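Local coordinates for protein vestitone reductase (Medicago sativa, PDB 2P4H) that reduces (3R)-vestitone stereospecifically with NADPH, the penultimate step in the biosynthesis of the defence phytoalexin medicarpin in alfalfa, at residues S20-E23 with S27-T30; V254-M259 with K279-A284; A110-K115 with E176-D181. All coordinates share one frame; numbering follows the deposited sequence.

Interaction 1. Residues S20-E23 with S27-T30; sequences SLLE and SVNT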
ATOM      1  N   SER A  20      -2.498  -6.286 -12.376  1.00 14.31           N
ATOM      2  CA  SER A  20      -3.184  -5.144 -12.966  1.00 14.23           C
ATOM      3  C   SER A  20      -2.460  -4.578 -14.185  1.00 13.57           C
ATOM      4  O   SER A  20      -3.082  -4.289 -15.210  1.00 15.32           O
ATOM      5  CB  SER A  20      -3.345  -4.048 -11.910  1.00 14.22           C
ATOM      6  OG  SER A  20      -3.852  -2.852 -12.473  1.00 18.56           O
ATOM      7  N   LEU A  21      -1.149  -4.408 -14.073  1.00 13.43           N
ATOM      8  CA  LEU A  21      -0.367  -3.874 -15.182  1.00 13.24           C
ATOM      9  C   LEU A  21      -0.476  -4.765 -16.413  1.00 14.31           C
ATOM     10  O   LEU A  21      -0.653  -4.278 -17.530  1.00 15.48           O
ATOM     11  CB  LEU A  21       1.100  -3.730 -14.771  1.00 13.24           C
ATOM     12  CG  LEU A  21       1.421  -2.533 -13.873  1.00 14.49           C
ATOM     13  CD1 LEU A  21       2.818  -2.683 -13.286  1.00 14.52           C
ATOM     14  CD2 LEU A  21       1.309  -1.245 -14.687  1.00 15.50           C
ATOM     15  N   LEU A  22      -0.376  -6.072 -16.208  1.00 15.10           N
ATOM     16  CA  LEU A  22      -0.462  -7.007 -17.320  1.00 16.22           C
ATOM     17  C   LEU A  22      -1.846  -6.965 -17.961  1.00 17.24           C
ATOM     18  O   LEU A  22      -1.971  -7.028 -19.186  1.00 19.61           O
ATOM     19  CB  LEU A  22      -0.127  -8.422 -16.841  1.00 16.20           C
ATOM     20  CG  LEU A  22       1.331  -8.653 -16.423  1.00 16.66           C
ATOM     21  CD1 LEU A  22       1.475 -10.035 -15.815  1.00 16.65           C
ATOM     22  CD2 LEU A  22       2.253  -8.502 -17.628  1.00 16.76           C
ATOM     23  N   GLU A  23      -2.885  -6.844 -17.141  1.00 17.33           N
ATOM     24  CA  GLU A  23      -4.252  -6.789 -17.655  1.00 18.29           C
ATOM     25  C   GLU A  23      -4.482  -5.519 -18.462  1.00 19.32           C
ATOM     26  O   GLU A  23      -5.295  -5.502 -19.387  1.00 21.45           O
ATOM     27  CB  GLU A  23      -5.265  -6.821 -16.507  1.00 20.07           C
ATOM     28  CG  GLU A  23      -5.142  -8.013 -15.584  1.00 22.07           C
ATOM     29  CD  GLU A  23      -6.140  -7.964 -14.443  1.00 22.21           C
ATOM     30  OE1 GLU A  23      -6.411  -6.852 -13.941  1.00 24.40           O
ATOM     31  OE2 GLU A  23      -6.640  -9.034 -14.043  1.00 24.22           O
ATOM     32  N   SER A  27       4.038  -4.126 -19.920  1.00 17.70           N
ATOM     33  CA  SER A  27       4.987  -5.211 -19.742  1.00 18.06           C
ATOM     34  C   SER A  27       5.548  -4.912 -18.351  1.00 16.74           C
ATOM     35  O   SER A  27       5.497  -3.762 -17.899  1.00 17.08           O
ATOM     36  CB  SER A  27       6.084  -5.184 -20.815  1.00 18.18           C
ATOM     37  OG  SER A  27       6.709  -3.918 -20.915  1.00 22.05           O
ATOM     38  N   VAL A  28       6.078  -5.921 -17.673  1.00 16.74           N
ATOM     39  CA  VAL A  28       6.563  -5.716 -16.313  1.00 15.10           C
ATOM     40  C   VAL A  28       7.911  -6.327 -15.954  1.00 15.23           C
ATOM     41  O   VAL A  28       8.191  -7.479 -16.280  1.00 15.84           O
ATOM     42  CB  VAL A  28       5.527  -6.265 -15.300  1.00 15.49           C
ATOM     43  CG1 VAL A  28       6.007  -6.046 -13.874  1.00 16.17           C
ATOM     44  CG2 VAL A  28       4.181  -5.599 -15.526  1.00 15.85           C
ATOM     45  N   ASN A  29       8.735  -5.532 -15.278  1.00 15.16           N
ATOM     46  CA  ASN A  29      10.030  -5.975 -14.773  1.00 15.36           C
ATOM     47  C   ASN A  29       9.787  -5.976 -13.272  1.00 15.25           C
ATOM     48  O   ASN A  29       9.146  -5.062 -12.754  1.00 15.62           O
ATOM     49  CB  ASN A  29      11.139  -4.965 -15.081  1.00 16.00           C
ATOM     50  CG  ASN A  29      11.649  -5.054 -16.505  1.00 16.19           C
ATOM     51  OD1 ASN A  29      12.465  -4.231 -16.928  1.00 19.32           O
ATOM     52  ND2 ASN A  29      11.186  -6.051 -17.248  1.00 16.00           N
ATOM     53  N   THR A  30      10.274  -6.985 -12.564  1.00 13.82           N
ATOM     54  CA  THR A  30      10.059  -7.009 -11.127  1.00 14.29           C
ATOM     55  C   THR A  30      11.242  -7.562 -10.350  1.00 14.98           C
ATOM     56  O   THR A  30      12.014  -8.387 -10.856  1.00 15.25           O
ATOM     57  CB  THR A  30       8.782  -7.823 -10.764  1.00 13.73           C
ATOM     58  OG1 THR A  30       8.470  -7.640  -9.375  1.00 14.71           O
ATOM     59  CG2 THR A  30       8.995  -9.310 -11.028  1.00 16.27           C
TER
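Leu21 and Leu22, in the last turn of helix 12-23, meet Val28 at the start of strand 27-31. They thereby join two elements of the first beta-alpha-beta unit of the Rossmann fold, with only three residues, 24-26, connecting them. Leu21 makes the closer approach, and its side chain can be followed outward. Its CB bond is directed at the strand, and CB itself lies 3.7 Å from Val28 CG2. At the next atom the chain turns: with chi1 at -77°, CG is anti to the carbonyl carbon and stands back from the valine, 4.4 Å from Val28 CG2, and the branch runs across the valine at about a right angle. Of the two methyls that follow, CD1 stays with the valine, at 3.9 Å from Val28 CG2. CD2 diverges to 5.3 Å from the same Val28 methyl. Beyond the valine, the Leu21 side chain also touches Val4 and Val6 of strand 3-7 and Ile235 of helix 227-239, which places it between the sheet and a second helix.

Leu22 approaches differently. Its CB bond does not aim at the strand, but the CD2 branch reaches inward to 4.1 Å from Val28 CG2, again crossing at about a right angle. All three residues are buried and no hydrogen bond passes between the segments, so the contact is purely apolar. The backbone of Val28 pairs with Lys54 and His56, while Ser27 and Asn29 pair with Val4; the strand is therefore fixed on either side within the parallel sheet. The valine side chain lies about 8 Å from Gly9, in the predicted NADP(+)-binding glycine motif, near it but without touching. Because Val28 CG1 is anti to the backbone N (chi1 -179°), it is the other methyl, CG2, that meets both leucines.

Interaction 2. Residues V254-M259 with K279-A284; sequences VPIEEM and KEIKGA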
ATOM      1  N   VAL A 254     -14.099   3.722   8.219  1.00 12.47           N
ATOM      2  CA  VAL A 254     -15.084   2.778   8.723  1.00 12.31           C
ATOM      3  C   VAL A 254     -15.081   2.422  10.201  1.00 11.58           C
ATOM      4  O   VAL A 254     -14.213   1.681  10.669  1.00 11.64           O
ATOM      5  CB  VAL A 254     -14.949   1.453   7.928  1.00 12.58           C
ATOM      6  CG1 VAL A 254     -16.117   0.531   8.227  1.00 14.45           C
ATOM      7  CG2 VAL A 254     -14.845   1.753   6.431  1.00 14.90           C
ATOM      8  N   PRO A 255     -16.060   2.939  10.958  1.00 11.86           N
ATOM      9  CA  PRO A 255     -16.121   2.616  12.385  1.00 13.14           C
ATOM     10  C   PRO A 255     -16.445   1.127  12.491  1.00 11.72           C
ATOM     11  O   PRO A 255     -17.172   0.587  11.655  1.00 11.91           O
ATOM     12  CB  PRO A 255     -17.272   3.482  12.889  1.00 12.97           C
ATOM     13  CG  PRO A 255     -17.241   4.667  11.968  1.00 12.87           C
ATOM     14  CD  PRO A 255     -17.005   4.020  10.619  1.00 13.28           C
ATOM     15  N   ILE A 256     -15.924   0.462  13.512  1.00 11.93           N
ATOM     16  CA  ILE A 256     -16.178  -0.964  13.663  1.00 12.18           C
ATOM     17  C   ILE A 256     -17.677  -1.262  13.826  1.00 11.66           C
ATOM     18  O   ILE A 256     -18.144  -2.343  13.463  1.00 12.22           O
ATOM     19  CB  ILE A 256     -15.346  -1.537  14.848  1.00 11.94           C
ATOM     20  CG1 ILE A 256     -15.312  -3.063  14.774  1.00 13.55           C
ATOM     21  CG2 ILE A 256     -15.901  -1.048  16.174  1.00 13.54           C
ATOM     22  CD1 ILE A 256     -14.237  -3.681  15.654  1.00 14.98           C
ATOM     23  N   GLU A 257     -18.429  -0.298  14.352  1.00 12.38           N
ATOM     24  CA  GLU A 257     -19.870  -0.469  14.527  1.00 12.31           C
ATOM     25  C   GLU A 257     -20.570  -0.524  13.169  1.00 12.93           C
ATOM     26  O   GLU A 257     -21.497  -1.313  12.967  1.00 12.43           O
ATOM     27  CB  GLU A 257     -20.450   0.679  15.361  1.00 14.25           C
ATOM     28  CG  GLU A 257     -19.935   0.748  16.801  1.00 16.72           C
ATOM     29  CD  GLU A 257     -18.608   1.484  16.946  1.00 18.67           C
ATOM     30  OE1 GLU A 257     -18.126   1.603  18.094  1.00 21.33           O
ATOM     31  OE2 GLU A 257     -18.042   1.951  15.933  1.00 15.81           O
ATOM     32  N   GLU A 258     -20.136   0.319  12.237  1.00 13.50           N
ATOM     33  CA  GLU A 258     -20.730   0.320  10.904  1.00 14.94           C
ATOM     34  C   GLU A 258     -20.279  -0.939  10.175  1.00 14.11           C
ATOM     35  O   GLU A 258     -21.017  -1.510   9.370  1.00 14.73           O
ATOM     36  CB  GLU A 258     -20.320   1.586  10.143  1.00 15.20           C
ATOM     37  CG  GLU A 258     -20.866   2.850  10.795  1.00 19.88           C
ATOM     38  CD  GLU A 258     -20.559   4.114  10.018  1.00 22.03           C
ATOM     39  OE1 GLU A 258     -20.832   5.211  10.553  1.00 26.68           O
ATOM     40  OE2 GLU A 258     -20.057   4.018   8.879  1.00 23.74           O
ATOM     41  N   MET A 259     -19.061  -1.374  10.474  1.00 13.33           N
ATOM     42  CA  MET A 259     -18.507  -2.589   9.898  1.00 14.04           C
ATOM     43  C   MET A 259     -19.421  -3.758  10.307  1.00 12.87           C
ATOM     44  O   MET A 259     -19.794  -4.596   9.484  1.00 13.21           O
ATOM     45  CB  MET A 259     -17.094  -2.781  10.451  1.00 17.61           C
ATOM     46  CG  MET A 259     -16.349  -4.002   9.977  1.00 18.42           C
ATOM     47  SD  MET A 259     -14.739  -4.074  10.809  1.00 20.74           S
ATOM     48  CE  MET A 259     -13.650  -3.416   9.558  1.00 19.56           C
ATOM     49  N   LYS A 279     -20.713  -2.049  22.174  1.00 19.84           N
ATOM     50  CA  LYS A 279     -20.888  -0.827  22.955  1.00 23.19           C
ATOM     51  C   LYS A 279     -19.723  -0.577  23.901  1.00 24.64           C
ATOM     52  O   LYS A 279     -19.269  -1.482  24.595  1.00 24.83           O
ATOM     53  CB  LYS A 279     -22.194  -0.882  23.751  1.00 24.45           C
ATOM     54  CG  LYS A 279     -23.420  -0.491  22.941  1.00 27.61           C
ATOM     55  CD  LYS A 279     -24.684  -0.550  23.782  1.00 28.23           C
ATOM     56  CE  LYS A 279     -25.864   0.059  23.036  1.00 29.14           C
ATOM     57  NZ  LYS A 279     -26.047  -0.559  21.700  1.00 26.88           N
ATOM     58  N   GLU A 280     -19.246   0.664  23.924  1.00 27.96           N
ATOM     59  CA  GLU A 280     -18.131   1.051  24.781  1.00 31.21           C
ATOM     60  C   GLU A 280     -16.855   0.281  24.454  1.00 31.08           C
ATOM     61  O   GLU A 280     -15.940   0.211  25.274  1.00 32.37           O
ATOM     62  CB  GLU A 280     -18.487   0.838  26.256  1.00 34.05           C
ATOM     63  CG  GLU A 280     -19.646   1.683  26.753  1.00 38.11           C
ATOM     64  CD  GLU A 280     -19.897   1.502  28.238  1.00 40.21           C
ATOM     65  OE1 GLU A 280     -18.976   1.781  29.035  1.00 42.03           O
ATOM     66  OE2 GLU A 280     -21.013   1.080  28.610  1.00 42.53           O
ATOM     67  N   ILE A 281     -16.797  -0.299  23.258  1.00 30.45           N
ATOM     68  CA  ILE A 281     -15.619  -1.052  22.841  1.00 28.78           C
ATOM     69  C   ILE A 281     -14.411  -0.121  22.849  1.00 27.79           C
ATOM     70  O   ILE A 281     -14.470   0.991  22.323  1.00 27.96           O
ATOM     71  CB  ILE A 281     -15.801  -1.646  21.417  1.00 28.82           C
ATOM     72  CG1 ILE A 281     -14.610  -2.541  21.063  1.00 28.61           C
ATOM     73  CG2 ILE A 281     -15.956  -0.528  20.393  1.00 28.70           C
ATOM     74  CD1 ILE A 281     -14.539  -3.820  21.874  1.00 29.63           C
ATOM     75  N   LYS A 282     -13.321  -0.575  23.456  1.00 26.30           N
ATOM     76  CA  LYS A 282     -12.105   0.225  23.531  1.00 26.40           C
ATOM     77  C   LYS A 282     -11.172  -0.108  22.378  1.00 24.73           C
ATOM     78  O   LYS A 282     -11.035  -1.269  21.991  1.00 25.89           O
ATOM     79  CB  LYS A 282     -11.391  -0.024  24.862  1.00 27.74           C
ATOM     80  CG  LYS A 282     -12.206   0.361  26.089  1.00 30.03           C
ATOM     81  CD  LYS A 282     -12.518   1.850  26.104  1.00 31.83           C
ATOM     82  CE  LYS A 282     -13.248   2.248  27.378  1.00 33.49           C
ATOM     83  NZ  LYS A 282     -14.532   1.514  27.537  1.00 35.26           N
ATOM     84  N   GLY A 283     -10.533   0.918  21.824  1.00 23.46           N
ATOM     85  CA  GLY A 283      -9.623   0.695  20.722  1.00 20.77           C
ATOM     86  C   GLY A 283      -9.126   1.974  20.083  1.00 18.15           C
ATOM     87  O   GLY A 283      -9.441   3.076  20.535  1.00 19.21           O
ATOM     88  N   ALA A 284      -8.346   1.817  19.021  1.00 16.94           N
ATOM     89  CA  ALA A 284      -7.784   2.947  18.302  1.00 14.90           C
ATOM     90  C   ALA A 284      -8.708   3.405  17.178  1.00 14.67           C
ATOM     91  O   ALA A 284      -9.012   2.642  16.264  1.00 14.12           O
ATOM     92  CB  ALA A 284      -6.421   2.567  17.734  1.00 16.54           C
TER
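Ile281 faces Ile256 and Glu257 across the contact, and these three residues account for nearly all of the 83 Å² buried between the segments. Ile281 contributes about half of that area, and its closest contacts are made by CG2. Its CB bond points at residues 254-259, and CG1 is anti to the backbone N (chi1 -174°), which places CG2 between the backbone N and the carbonyl carbon; from there it meets both Ile256 and Glu257. CG2 lies 4.3 Å from Ile256 CG2, methyl against methyl and at the loose end of van der Waals range.

The same Ile281 CG2 is 3.8 Å from Glu257 OE1, so one methyl serves both neighbours. Glu257 gets its carboxylate there by bending: chi2 is 84°, folding the chain instead of extending it from the helix. The oxygen's polar partner is elsewhere, however, since OE1 forms a salt bridge with Arg285, one residue beyond the loop segment.

Ile256 and Glu257 open helix 256-266, with Pro255 at its N-cap position and Met259 N bonding to Pro255 O at 3.0 Å. The loop 279-284 is irregular and has a local tie of its own, from Lys282 NZ to Glu280 O at 3.0 Å, with a C=O...N angle of 147°. Strand 219-226 unites the two segments: Ile256 and Ala284 both bond through the backbone to Thr220, and the side chains of Ile256 and Ile281 both touch that threonine. The strand is antiparallel to 252-255 and parallel to 284-285, so both segments lie beside the same strand of this mixed sheet, away from the annotated sites.

With no hydrogen bond between the segments, the direct contact is non-directional: methyl against methyl, and a methyl beside a carboxylate oxygen. The Glu257-Arg285 salt bridge, just beyond the loop segment, adds a charged link, and Arg285 would probably stabilise the ionised carboxylate.

Interaction 3. Residues A110-K115 with E176-D181; sequences ACVNSK and EQNGID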
ATOM      1  N   ALA A 110      18.947   4.959  -8.706  1.00 15.63           N
ATOM      2  CA  ALA A 110      19.210   4.327  -9.997  1.00 15.56           C
ATOM      3  C   ALA A 110      18.460   5.044 -11.116  1.00 17.09           C
ATOM      4  O   ALA A 110      18.894   5.042 -12.270  1.00 17.74           O
ATOM      5  CB  ALA A 110      18.793   2.861  -9.952  1.00 14.70           C
ATOM      6  N   CYS A 111      17.337   5.663 -10.758  1.00 17.08           N
ATOM      7  CA  CYS A 111      16.480   6.374 -11.704  1.00 20.18           C
ATOM      8  C   CYS A 111      17.034   7.724 -12.155  1.00 18.47           C
ATOM      9  O   CYS A 111      16.573   8.285 -13.148  1.00 18.51           O
ATOM     10  CB  CYS A 111      15.089   6.571 -11.080  1.00 23.10           C
ATOM     11  SG  CYS A 111      13.784   7.114 -12.213  1.00 28.39           S
ATOM     12  N   VAL A 112      18.017   8.248 -11.431  1.00 18.44           N
ATOM     13  CA  VAL A 112      18.596   9.538 -11.791  1.00 20.68           C
ATOM     14  C   VAL A 112      19.088   9.517 -13.236  1.00 21.91           C
ATOM     15  O   VAL A 112      19.827   8.617 -13.637  1.00 23.24           O
ATOM     16  CB  VAL A 112      19.773   9.906 -10.856  1.00 20.06           C
ATOM     17  CG1 VAL A 112      20.448  11.183 -11.340  1.00 22.27           C
ATOM     18  CG2 VAL A 112      19.262  10.091  -9.435  1.00 21.35           C
ATOM     19  N   ASN A 113      18.658  10.506 -14.012  1.00 23.72           N
ATOM     20  CA  ASN A 113      19.049  10.623 -15.413  1.00 25.23           C
ATOM     21  C   ASN A 113      18.483   9.542 -16.334  1.00 24.24           C
ATOM     22  O   ASN A 113      18.997   9.328 -17.434  1.00 24.56           O
ATOM     23  CB  ASN A 113      20.576  10.652 -15.530  1.00 28.45           C
ATOM     24  CG  ASN A 113      21.176  11.945 -15.008  1.00 30.53           C
ATOM     25  OD1 ASN A 113      22.383  12.038 -14.795  1.00 34.08           O
ATOM     26  ND2 ASN A 113      20.334  12.953 -14.809  1.00 32.49           N
ATOM     27  N   SER A 114      17.431   8.855 -15.895  1.00 22.22           N
ATOM     28  CA  SER A 114      16.813   7.835 -16.733  1.00 21.22           C
ATOM     29  C   SER A 114      16.295   8.524 -17.984  1.00 21.81           C
ATOM     30  O   SER A 114      15.733   9.615 -17.909  1.00 22.83           O
ATOM     31  CB  SER A 114      15.638   7.166 -16.018  1.00 19.69           C
ATOM     32  OG  SER A 114      14.882   6.385 -16.934  1.00 18.27           O
ATOM     33  N   LYS A 115      16.477   7.883 -19.131  1.00 22.04           N
ATOM     34  CA  LYS A 115      16.028   8.453 -20.393  1.00 22.98           C
ATOM     35  C   LYS A 115      14.570   8.125 -20.694  1.00 22.10           C
ATOM     36  O   LYS A 115      14.006   8.649 -21.654  1.00 24.00           O
ATOM     37  CB  LYS A 115      16.886   7.925 -21.544  1.00 25.12           C
ATOM     38  CG  LYS A 115      18.374   8.184 -21.408  1.00 28.01           C
ATOM     39  CD  LYS A 115      19.137   7.535 -22.556  1.00 32.41           C
ATOM     40  CE  LYS A 115      20.632   7.786 -22.448  1.00 34.35           C
ATOM     41  NZ  LYS A 115      21.380   7.126 -23.553  1.00 36.53           N
ATOM     42  N   GLU A 176      13.041  15.765  -5.265  1.00 19.87           N
ATOM     43  CA  GLU A 176      13.071  17.205  -5.493  1.00 22.34           C
ATOM     44  C   GLU A 176      14.471  17.707  -5.837  1.00 22.35           C
ATOM     45  O   GLU A 176      14.633  18.539  -6.727  1.00 22.82           O
ATOM     46  CB  GLU A 176      12.556  17.941  -4.254  1.00 24.25           C
ATOM     47  CG  GLU A 176      12.509  19.452  -4.400  1.00 30.42           C
ATOM     48  CD  GLU A 176      11.894  20.128  -3.191  1.00 33.41           C
ATOM     49  OE1 GLU A 176      10.739  19.796  -2.852  1.00 36.14           O
ATOM     50  OE2 GLU A 176      12.564  20.988  -2.582  1.00 36.71           O
ATOM     51  N   GLN A 177      15.477  17.196  -5.132  1.00 22.48           N
ATOM     52  CA  GLN A 177      16.857  17.613  -5.363  1.00 23.21           C
ATOM     53  C   GLN A 177      17.470  17.061  -6.644  1.00 23.39           C
ATOM     54  O   GLN A 177      18.460  17.601  -7.143  1.00 23.83           O
ATOM     55  CB  GLN A 177      17.743  17.202  -4.184  1.00 25.69           C
ATOM     56  CG  GLN A 177      17.404  17.881  -2.870  1.00 30.53           C
ATOM     57  CD  GLN A 177      18.417  17.569  -1.787  1.00 33.59           C
ATOM     58  OE1 GLN A 177      19.605  17.867  -1.926  1.00 36.92           O
ATOM     59  NE2 GLN A 177      17.955  16.964  -0.700  1.00 36.03           N
ATOM     60  N   ASN A 178      16.888  15.997  -7.184  1.00 21.76           N
ATOM     61  CA  ASN A 178      17.427  15.377  -8.388  1.00 22.34           C
ATOM     62  C   ASN A 178      16.510  15.396  -9.607  1.00 22.70           C
ATOM     63  O   ASN A 178      16.716  14.645 -10.560  1.00 24.88           O
ATOM     64  CB  ASN A 178      17.848  13.945  -8.059  1.00 21.67           C
ATOM     65  CG  ASN A 178      19.011  13.900  -7.089  1.00 22.62           C
ATOM     66  OD1 ASN A 178      20.170  14.013  -7.489  1.00 25.13           O
ATOM     67  ND2 ASN A 178      18.707  13.762  -5.804  1.00 20.19           N
ATOM     68  N   GLY A 179      15.501  16.258  -9.565  1.00 23.06           N
ATOM     69  CA  GLY A 179      14.576  16.390 -10.678  1.00 23.56           C
ATOM     70  C   GLY A 179      13.844  15.143 -11.136  1.00 23.94           C
ATOM     71  O   GLY A 179      13.644  14.947 -12.333  1.00 25.81           O
ATOM     72  N   ILE A 180      13.444  14.291 -10.199  1.00 21.87           N
ATOM     73  CA  ILE A 180      12.709  13.081 -10.552  1.00 20.82           C
ATOM     74  C   ILE A 180      11.239  13.330 -10.230  1.00 18.99           C
ATOM     75  O   ILE A 180      10.920  13.845  -9.160  1.00 19.22           O
ATOM     76  CB  ILE A 180      13.203  11.858  -9.746  1.00 20.32           C
ATOM     77  CG1 ILE A 180      14.699  11.636 -10.003  1.00 22.80           C
ATOM     78  CG2 ILE A 180      12.418  10.615 -10.149  1.00 22.01           C
ATOM     79  CD1 ILE A 180      15.298  10.504  -9.200  1.00 24.41           C
ATOM     80  N   ASP A 181      10.351  12.986 -11.159  1.00 18.04           N
ATOM     81  CA  ASP A 181       8.919  13.189 -10.942  1.00 16.55           C
ATOM     82  C   ASP A 181       8.398  12.110 -10.001  1.00 15.38           C
ATOM     83  O   ASP A 181       7.973  11.034 -10.437  1.00 15.48           O
ATOM     84  CB  ASP A 181       8.152  13.130 -12.263  1.00 18.50           C
ATOM     85  CG  ASP A 181       6.760  13.722 -12.149  1.00 18.48           C
ATOM     86  OD1 ASP A 181       6.211  13.747 -11.027  1.00 19.82           O
ATOM     87  OD2 ASP A 181       6.209  14.158 -13.182  1.00 23.30           O
TER
HETATM   88  O   HOH W   1      16.868  12.803 -12.879  1.00 37.35           O
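Val112 lies against the flat carboxamide of Asn178. Its CG2 stands off one face of the group, displaced away from ND2, between CB and OD1, 4.5 Å from Asn178 CG and 4.3 Å from Asn178 CB. The amide nitrogen is engaged elsewhere: ND2 bonds to Phe174 O in helix 158-177, which Asn178 directly follows.

The same valine methyl, CG2, is 4.0 Å from Ile180 CD1, and the two side chains cross at about a right angle; both also touch the Phe174 side chain. Ile180 CG1 is anti to the carbonyl carbon (chi1 -59°) and carries CD1 to the valine, whereas the other branch, CG2, meets Cys111 SG at 4.3 Å.

The polar link is a single water. It accepts from Asn113 N at 3.1 Å and donates to Asn178 O at 3.0 Å, bridging the backbones without a direct bond. Cys111 to Ser114 form a type II beta turn, closed by Ser114 N to Cys111 O at 2.9 Å.

Both segments carry the chain from a helix, 95-111 or 158-177, toward neighbouring parallel strands, 119-125 and 182-187. Such adjoining helix-to-strand returns belong to the Rossmann fold.

Overall arrangement
Along the chain, interaction 1 comes first, interaction 3 next and interaction 2 last, each closing before the next opens. Interactions 1 and 3 both serve the seven-stranded parallel sheet of the Rossmann fold, and their centres are about 22 Å apart: one packs helix 12-23 on strand 27-31, the other joins the loops entering strands 119-125 and 182-187. Interaction 2 belongs to the separate mixed sheet around strand 219-226. Its centre is about 38 Å from that of interaction 1 and about 44 Å from that of interaction 3, across the middle of the chain. No two contacts touch; each joins neighbouring elements in its own part of the monomer, with interaction 1 nearest the predicted cofactor-binding glycines.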